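Local coordinates for Pyrimidine/purine nucleoside phosphorylase (Acinetobacter sp. ADP1, PDB 3HQX), which probably catalyses the reversible phosphorolysis of diverse purine and pyrimidine nucleosides to free bases and ribose 1-phosphate, at residues A[85-90]-A[95-100]; A[23-28]-A[49-54]. All coordinates share one frame; numbering follows the deposited sequence.

Overall arrangement
The chain folds as a cupin-type beta sandwich without helix, a six-stranded antiparallel sheet facing a four-stranded one, and both contacts bridge the two layers. Along the chain they come in series: contact 2 (23-28 with 49-54) closes before contact 1 (85-90 with 95-100) opens. Contact 1 joins edge strand 86-89 of the larger sheet to strand 94-98 of the smaller; contact 2 joins strand 26-32 of the larger to edge strand 51-54 of the smaller. Their centres lie about 11 Å apart. Strands 94-98 and 51-54 are neighbours, zipped by probable backbone hydrogen bonds between L51 and I97 and between F53 and F95, so the two contacts adjoin, contact 1 buried and contact 2 only partly so.

Contact 1: A[85-90]-A[95-100]; sequences QSFYVP and FKIETD
F87 drives the edge of its ring at the face of F95, a T-shaped pair with centroids 5.3 Å apart and planes at 73°. The leading side of the incoming ring is its CE1-CZ edge: F87 CZ comes 3.9 Å from F95 CE1, while F87 CE1 stands 3.9 Å above the F95 ring plane, displaced toward the rim. Each phenylalanine holds CG between its own backbone N and carbonyl carbon (chi1 62° in F87, 69° in F95), which turns each ring off its strand into the gap between the sheets, F87 edge-on and F95 broadside. Next along, V89 reaches the F95 ring obliquely, with CG2 3.7 Å from F95 CD2; its other methyl, CG1, is also close, 4.0 Å from the same CD2. The strands, 86-89 and 95-98, belong to opposite sheets of the cupin beta sandwich and run roughly antiparallel, their axes 9.9 Å apart at closest approach, so side chains alone bridge them here. I97 adds a looser touch, its CD1 lying 4.5 Å from F87 CZ near the plane of that ring. Further out, F81 meets the F87 ring, M61 touches both F87 and F95, and F53 packs against F95.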
ATOM      1  N   GLN A  85      16.118  -4.371 -10.403  1.00  8.19           N
ATOM      2  CA  GLN A  85      17.021  -3.262 -10.653  1.00  8.92           C
ATOM      3  C   GLN A  85      16.724  -2.108  -9.723  1.00  9.11           C
ATOM      4  O   GLN A  85      15.594  -1.950  -9.259  1.00  9.72           O
ATOM      5  CB  GLN A  85      16.855  -2.850 -12.099  1.00  9.45           C
ATOM      6  CG  GLN A  85      17.274  -3.937 -13.052  1.00  7.85           C
ATOM      7  CD  GLN A  85      17.182  -3.553 -14.514  1.00  9.77           C
ATOM      8  OE1 GLN A  85      16.209  -2.922 -14.945  1.00  9.17           O
ATOM      9  NE2 GLN A  85      18.156  -4.045 -15.322  1.00 10.45           N
ATOM     10  N   SER A  86      17.743  -1.287  -9.492  1.00  8.08           N
ATOM     11  CA  SER A  86      17.655  -0.082  -8.695  1.00  7.22           C
ATOM     12  C   SER A  86      18.158   1.126  -9.441  1.00  8.16           C
ATOM     13  O   SER A  86      18.912   1.019 -10.453  1.00  8.50           O
ATOM     14  CB  SER A  86      18.460  -0.215  -7.395  1.00  8.67           C
ATOM     15  OG  SER A  86      17.946  -1.245  -6.567  1.00  9.12           O
ATOM     16  N   PHE A  87      17.731   2.308  -8.960  1.00  8.37           N
ATOM     17  CA  PHE A  87      18.359   3.551  -9.382  1.00  8.89           C
ATOM     18  C   PHE A  87      18.630   4.451  -8.182  1.00  9.45           C
ATOM     19  O   PHE A  87      17.977   4.358  -7.160  1.00  9.47           O
ATOM     20  CB  PHE A  87      17.593   4.274 -10.500  1.00  9.75           C
ATOM     21  CG  PHE A  87      16.205   4.709 -10.148  1.00  8.03           C
ATOM     22  CD1 PHE A  87      15.991   5.955  -9.550  1.00  6.95           C
ATOM     23  CD2 PHE A  87      15.107   3.900 -10.404  1.00  8.52           C
ATOM     24  CE1 PHE A  87      14.676   6.386  -9.260  1.00  9.82           C
ATOM     25  CE2 PHE A  87      13.856   4.288 -10.101  1.00  7.38           C
ATOM     26  CZ  PHE A  87      13.624   5.538  -9.527  1.00  7.46           C
ATOM     27  N   TYR A  88      19.654   5.282  -8.335  1.00  9.11           N
ATOM     28  CA  TYR A  88      20.084   6.194  -7.277  1.00 10.27           C
ATOM     29  C   TYR A  88      19.652   7.613  -7.599  1.00 10.42           C
ATOM     30  O   TYR A  88      19.851   8.068  -8.718  1.00 10.68           O
ATOM     31  CB  TYR A  88      21.609   6.138  -7.153  1.00 10.44           C
ATOM     32  CG  TYR A  88      22.188   7.075  -6.136  1.00 11.40           C
ATOM     33  CD1 TYR A  88      22.181   6.755  -4.790  1.00 10.49           C
ATOM     34  CD2 TYR A  88      22.749   8.286  -6.535  1.00 12.66           C
ATOM     35  CE1 TYR A  88      22.707   7.631  -3.840  1.00 12.43           C
ATOM     36  CE2 TYR A  88      23.292   9.171  -5.597  1.00 10.50           C
ATOM     37  CZ  TYR A  88      23.264   8.837  -4.261  1.00 12.37           C
ATOM     38  OH  TYR A  88      23.835   9.713  -3.330  1.00 13.74           O
ATOM     39  N   VAL A  89      19.139   8.318  -6.584  1.00 11.68           N
ATOM     40  CA  VAL A  89      18.764   9.718  -6.729  1.00 11.64           C
ATOM     41  C   VAL A  89      19.580  10.501  -5.728  1.00 11.66           C
ATOM     42  O   VAL A  89      19.517  10.249  -4.537  1.00 11.62           O
ATOM     43  CB  VAL A  89      17.256   9.916  -6.494  1.00 11.51           C
ATOM     44  CG1 VAL A  89      16.807  11.364  -6.860  1.00 11.04           C
ATOM     45  CG2 VAL A  89      16.437   8.821  -7.283  1.00 11.37           C
ATOM     46  N   PRO A  90      20.379  11.460  -6.223  1.00 12.44           N
ATOM     47  CA  PRO A  90      21.099  12.305  -5.288  1.00 13.18           C
ATOM     48  C   PRO A  90      20.199  13.076  -4.333  1.00 12.44           C
ATOM     49  O   PRO A  90      19.016  13.272  -4.601  1.00 11.76           O
ATOM     50  CB  PRO A  90      21.878  13.275  -6.190  1.00 12.99           C
ATOM     51  CG  PRO A  90      21.458  13.001  -7.604  1.00 14.22           C
ATOM     52  CD  PRO A  90      20.468  11.906  -7.618  1.00 12.32           C
ATOM     53  N   PHE A  95      13.247  13.104  -9.291  1.00 12.11           N
ATOM     54  CA  PHE A  95      13.065  12.155 -10.372  1.00 11.30           C
ATOM     55  C   PHE A  95      11.619  12.168 -10.826  1.00  9.57           C
ATOM     56  O   PHE A  95      10.748  12.531 -10.050  1.00 10.94           O
ATOM     57  CB  PHE A  95      13.586  10.747  -9.992  1.00 11.33           C
ATOM     58  CG  PHE A  95      12.787  10.013  -8.942  1.00 10.57           C
ATOM     59  CD1 PHE A  95      11.811   9.132  -9.324  1.00  8.99           C
ATOM     60  CD2 PHE A  95      13.037  10.158  -7.612  1.00 11.30           C
ATOM     61  CE1 PHE A  95      11.122   8.381  -8.416  1.00 10.19           C
ATOM     62  CE2 PHE A  95      12.337   9.388  -6.684  1.00 10.49           C
ATOM     63  CZ  PHE A  95      11.370   8.523  -7.103  1.00  9.74           C
ATOM     64  N   LYS A  96      11.393  11.791 -12.083  1.00  8.82           N
ATOM     65  CA  LYS A  96      10.077  11.773 -12.700  1.00  9.36           C
ATOM     66  C   LYS A  96       9.870  10.390 -13.254  1.00  9.51           C
ATOM     67  O   LYS A  96      10.698   9.927 -14.034  1.00  9.53           O
ATOM     68  CB  LYS A  96       9.982  12.799 -13.821  1.00  8.98           C
ATOM     69  CG  LYS A  96      10.348  14.236 -13.391  1.00 11.60           C
ATOM     70  CD  LYS A  96      10.066  15.255 -14.496  1.00 15.79           C
ATOM     71  CE  LYS A  96      10.188  16.637 -13.957  1.00 20.15           C
ATOM     72  NZ  LYS A  96      11.443  16.743 -13.161  1.00 22.96           N
ATOM     73  N   ILE A  97       8.808   9.730 -12.805  1.00  8.79           N
ATOM     74  CA  ILE A  97       8.618   8.325 -13.017  1.00  9.11           C
ATOM     75  C   ILE A  97       7.274   8.062 -13.696  1.00  8.58           C
ATOM     76  O   ILE A  97       6.248   8.712 -13.386  1.00  8.63           O
ATOM     77  CB  ILE A  97       8.771   7.548 -11.687  1.00  9.07           C
ATOM     78  CG1 ILE A  97       8.703   6.019 -11.902  1.00  9.30           C
ATOM     79  CG2 ILE A  97       7.708   7.992 -10.663  1.00  9.84           C
ATOM     80  CD1 ILE A  97       9.339   5.194 -10.724  1.00  8.02           C
ATOM     81  N   GLU A  98       7.292   7.138 -14.644  1.00  8.85           N
ATOM     82  CA  GLU A  98       6.064   6.692 -15.325  1.00  9.34           C
ATOM     83  C   GLU A  98       6.021   5.161 -15.348  1.00  7.91           C
ATOM     84  O   GLU A  98       7.058   4.496 -15.393  1.00  6.28           O
ATOM     85  CB  GLU A  98       5.913   7.324 -16.732  1.00 11.15           C
ATOM     86  CG  GLU A  98       7.178   7.511 -17.445  1.00 16.36           C
ATOM     87  CD  GLU A  98       7.040   8.274 -18.760  1.00 19.72           C
ATOM     88  OE1 GLU A  98       6.606   9.432 -18.769  1.00 24.44           O
ATOM     89  OE2 GLU A  98       7.380   7.699 -19.780  1.00 23.12           O
ATOM     90  N   THR A  99       4.808   4.623 -15.338  1.00  8.52           N
ATOM     91  CA  THR A  99       4.625   3.208 -15.459  1.00  8.13           C
ATOM     92  C   THR A  99       3.293   2.890 -16.109  1.00  8.73           C
ATOM     93  O   THR A  99       2.359   3.693 -15.993  1.00 10.43           O
ATOM     94  CB  THR A  99       4.710   2.512 -14.056  1.00  8.65           C
ATOM     95  OG1 THR A  99       4.646   1.102 -14.259  1.00  8.38           O
ATOM     96  CG2 THR A  99       3.590   3.008 -13.090  1.00  9.01           C
ATOM     97  N   ASP A 100       3.218   1.771 -16.818  1.00  7.26           N
ATOM     98  CA  ASP A 100       1.950   1.330 -17.492  1.00  8.26           C
ATOM     99  C   ASP A 100       1.242   0.187 -16.742  1.00  7.90           C
ATOM    100  O   ASP A 100       0.157  -0.279 -17.138  1.00  7.84           O
ATOM    101  CB  ASP A 100       2.248   0.866 -18.930  1.00  8.52           C
ATOM    102  CG  ASP A 100       2.797   1.980 -19.810  1.00 12.55           C
ATOM    103  OD1 ASP A 100       2.463   3.164 -19.576  1.00 15.44           O
ATOM    104  OD2 ASP A 100       3.550   1.650 -20.764  1.00 19.50           O
TER

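Contact 2: A[23-28]-A[49-54]; sequences GGLCIS and QPLTFE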
ATOM      1  N   GLY A  23      -3.262  11.908  -6.271  1.00 11.55           N
ATOM      2  CA  GLY A  23      -4.686  11.580  -6.383  1.00 13.23           C
ATOM      3  C   GLY A  23      -4.920  10.082  -6.354  1.00 13.09           C
ATOM      4  O   GLY A  23      -5.863   9.604  -6.996  1.00 13.64           O
ATOM      5  N   GLY A  24      -4.026   9.355  -5.658  1.00 11.40           N
ATOM      6  CA  GLY A  24      -4.093   7.924  -5.452  1.00 11.73           C
ATOM      7  C   GLY A  24      -3.221   7.087  -6.373  1.00 11.21           C
ATOM      8  O   GLY A  24      -3.379   5.856  -6.465  1.00 16.53           O
ATOM      9  N   LEU A  25      -2.310   7.724  -7.099  1.00  9.08           N
ATOM     10  CA  LEU A  25      -1.395   6.935  -7.940  1.00  7.01           C
ATOM     11  C   LEU A  25      -0.128   6.454  -7.247  1.00  7.44           C
ATOM     12  O   LEU A  25       0.521   5.549  -7.774  1.00  8.99           O
ATOM     13  CB  LEU A  25      -0.970   7.711  -9.187  1.00  6.23           C
ATOM     14  CG  LEU A  25      -2.103   7.993 -10.140  1.00  5.67           C
ATOM     15  CD1 LEU A  25      -1.589   8.929 -11.215  1.00  8.95           C
ATOM     16  CD2 LEU A  25      -2.670   6.689 -10.729  1.00  9.32           C
ATOM     17  N   CYS A  26       0.214   7.005  -6.102  1.00  6.95           N
ATOM     18  CA  CYS A  26       1.324   6.446  -5.294  1.00  7.50           C
ATOM     19  C   CYS A  26       0.848   6.225  -3.871  1.00  7.00           C
ATOM     20  O   CYS A  26       0.340   7.146  -3.240  1.00  7.40           O
ATOM     21  CB  CYS A  26       2.518   7.377  -5.301  1.00  8.15           C
ATOM     22  SG  CYS A  26       3.941   6.733  -4.404  1.00 12.21           S
ATOM     23  N   ILE A  27       0.982   4.984  -3.382  1.00  6.02           N
ATOM     24  CA  ILE A  27       0.531   4.575  -2.048  1.00  6.32           C
ATOM     25  C   ILE A  27       1.691   3.823  -1.346  1.00  6.96           C
ATOM     26  O   ILE A  27       2.214   2.879  -1.887  1.00  6.81           O
ATOM     27  CB  ILE A  27      -0.662   3.638  -2.151  1.00  6.97           C
ATOM     28  CG1 ILE A  27      -1.813   4.222  -3.010  1.00  8.22           C
ATOM     29  CG2 ILE A  27      -1.158   3.229  -0.729  1.00  8.61           C
ATOM     30  CD1 ILE A  27      -1.742   3.838  -4.576  1.00 15.85           C
ATOM     31  N   SER A  28       2.079   4.293  -0.175  1.00  6.72           N
ATOM     32  CA  SER A  28       3.224   3.685   0.500  1.00  8.27           C
ATOM     33  C   SER A  28       3.052   3.621   2.005  1.00  7.30           C
ATOM     34  O   SER A  28       2.214   4.337   2.571  1.00  8.81           O
ATOM     35  CB  SER A  28       4.503   4.375   0.116  1.00  8.24           C
ATOM     36  OG  SER A  28       4.593   5.693   0.620  1.00 11.14           O
ATOM     37  N   GLN A  49       0.849  10.708 -17.092  1.00 15.52           N
ATOM     38  CA  GLN A  49       1.965  11.636 -17.218  1.00 14.58           C
ATOM     39  C   GLN A  49       2.917  11.293 -16.077  1.00 14.21           C
ATOM     40  O   GLN A  49       2.482  10.658 -15.068  1.00 14.13           O
ATOM     41  CB  GLN A  49       1.538  13.097 -17.086  1.00 15.45           C
ATOM     42  CG  GLN A  49       0.450  13.567 -18.076  1.00 14.41           C
ATOM     43  CD  GLN A  49       0.883  13.454 -19.543  1.00 15.29           C
ATOM     44  OE1 GLN A  49       2.034  13.773 -19.896  1.00 11.31           O
ATOM     45  NE2 GLN A  49      -0.046  12.988 -20.403  1.00 10.96           N
ATOM     46  N   PRO A  50       4.201  11.673 -16.225  1.00 13.36           N
ATOM     47  CA  PRO A  50       5.183  11.390 -15.181  1.00 12.88           C
ATOM     48  C   PRO A  50       4.867  12.004 -13.837  1.00 12.36           C
ATOM     49  O   PRO A  50       4.317  13.152 -13.762  1.00 11.99           O
ATOM     50  CB  PRO A  50       6.492  11.953 -15.727  1.00 12.96           C
ATOM     51  CG  PRO A  50       6.286  12.053 -17.204  1.00 14.49           C
ATOM     52  CD  PRO A  50       4.817  12.381 -17.363  1.00 14.31           C
ATOM     53  N   LEU A  51       5.192  11.230 -12.793  1.00 10.10           N
ATOM     54  CA  LEU A  51       5.054  11.672 -11.432  1.00  9.85           C
ATOM     55  C   LEU A  51       6.395  12.189 -10.893  1.00  9.88           C
ATOM     56  O   LEU A  51       7.410  11.487 -10.978  1.00 11.02           O
ATOM     57  CB  LEU A  51       4.530  10.534 -10.567  1.00 10.29           C
ATOM     58  CG  LEU A  51       3.285   9.841 -11.111  1.00 12.01           C
ATOM     59  CD1 LEU A  51       2.960   8.764 -10.042  1.00 11.24           C
ATOM     60  CD2 LEU A  51       2.109  10.863 -11.366  1.00  9.92           C
ATOM     61  N   THR A  52       6.405  13.388 -10.300  1.00  9.84           N
ATOM     62  CA  THR A  52       7.660  13.991  -9.791  1.00  9.45           C
ATOM     63  C   THR A  52       7.799  13.763  -8.301  1.00 10.23           C
ATOM     64  O   THR A  52       6.912  14.145  -7.535  1.00 10.96           O
ATOM     65  CB  THR A  52       7.824  15.538 -10.110  1.00 10.43           C
ATOM     66  OG1 THR A  52       7.754  15.782 -11.530  1.00 11.18           O
ATOM     67  CG2 THR A  52       9.166  16.042  -9.661  1.00  9.72           C
ATOM     68  N   PHE A  53       8.942  13.196  -7.883  1.00  7.95           N
ATOM     69  CA  PHE A  53       9.330  13.145  -6.492  1.00  9.63           C
ATOM     70  C   PHE A  53      10.590  13.912  -6.274  1.00 10.29           C
ATOM     71  O   PHE A  53      11.476  13.910  -7.157  1.00 10.11           O
ATOM     72  CB  PHE A  53       9.605  11.710  -6.090  1.00 10.26           C
ATOM     73  CG  PHE A  53       8.409  10.825  -6.156  1.00  9.93           C
ATOM     74  CD1 PHE A  53       7.591  10.720  -5.070  1.00 13.73           C
ATOM     75  CD2 PHE A  53       8.085  10.148  -7.320  1.00  9.26           C
ATOM     76  CE1 PHE A  53       6.487   9.891  -5.128  1.00 14.83           C
ATOM     77  CE2 PHE A  53       7.019   9.344  -7.376  1.00  7.98           C
ATOM     78  CZ  PHE A  53       6.226   9.192  -6.287  1.00 14.13           C
ATOM     79  N   GLU A  54      10.663  14.589  -5.115  1.00 10.36           N
ATOM     80  CA  GLU A  54      11.805  15.440  -4.757  1.00 11.04           C
ATOM     81  C   GLU A  54      12.533  14.906  -3.530  1.00 10.91           C
ATOM     82  O   GLU A  54      11.901  14.432  -2.544  1.00 12.61           O
ATOM     83  CB  GLU A  54      11.357  16.917  -4.578  1.00 10.85           C
ATOM     84  CG  GLU A  54      10.696  17.445  -5.847  1.00 13.40           C
ATOM     85  CD  GLU A  54      10.327  18.916  -5.796  1.00 17.31           C
ATOM     86  OE1 GLU A  54      10.773  19.578  -4.852  1.00 19.48           O
ATOM     87  OE2 GLU A  54       9.574  19.386  -6.706  1.00 17.31           O
TER
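C26 and F53 meet across the layers of the cupin beta sandwich in a sulfur-aromatic contact made at the ring edge. C26 SG sits near the plane of the F53 ring, 5.0 Å from its centroid and 76° off the normal, with F53 CZ and CE1 as its nearest ring atoms. CG of F53 is anti to its carbonyl carbon (chi1 -64°), which carries the ring inward from strand 51-54, while SG of C26 extends anti to the backbone N (chi1 -177°) to meet it. Beside this pair, the side chains of L25 and L51 cross at about a right angle: L25 CB lies 4.2 Å from L51 CD1, and L25 CD1 is 4.2 Å from L51 CD2. Consecutive residues L25 and C26 can both take part because they form a classic beta bulge opposite Y21. In the next shell, F22 packs edge-to-face with F53 and touches L51, Y105 touches C26, and L45 touches L25. A backbone hydrogen bond between L25 and L45 ties the bulge to the chain just past strand 38-44, whose I44 touches L51. Of the ring carbons, F53 CZ comes closest to the sulfur, 3.8 Å from C26 SG.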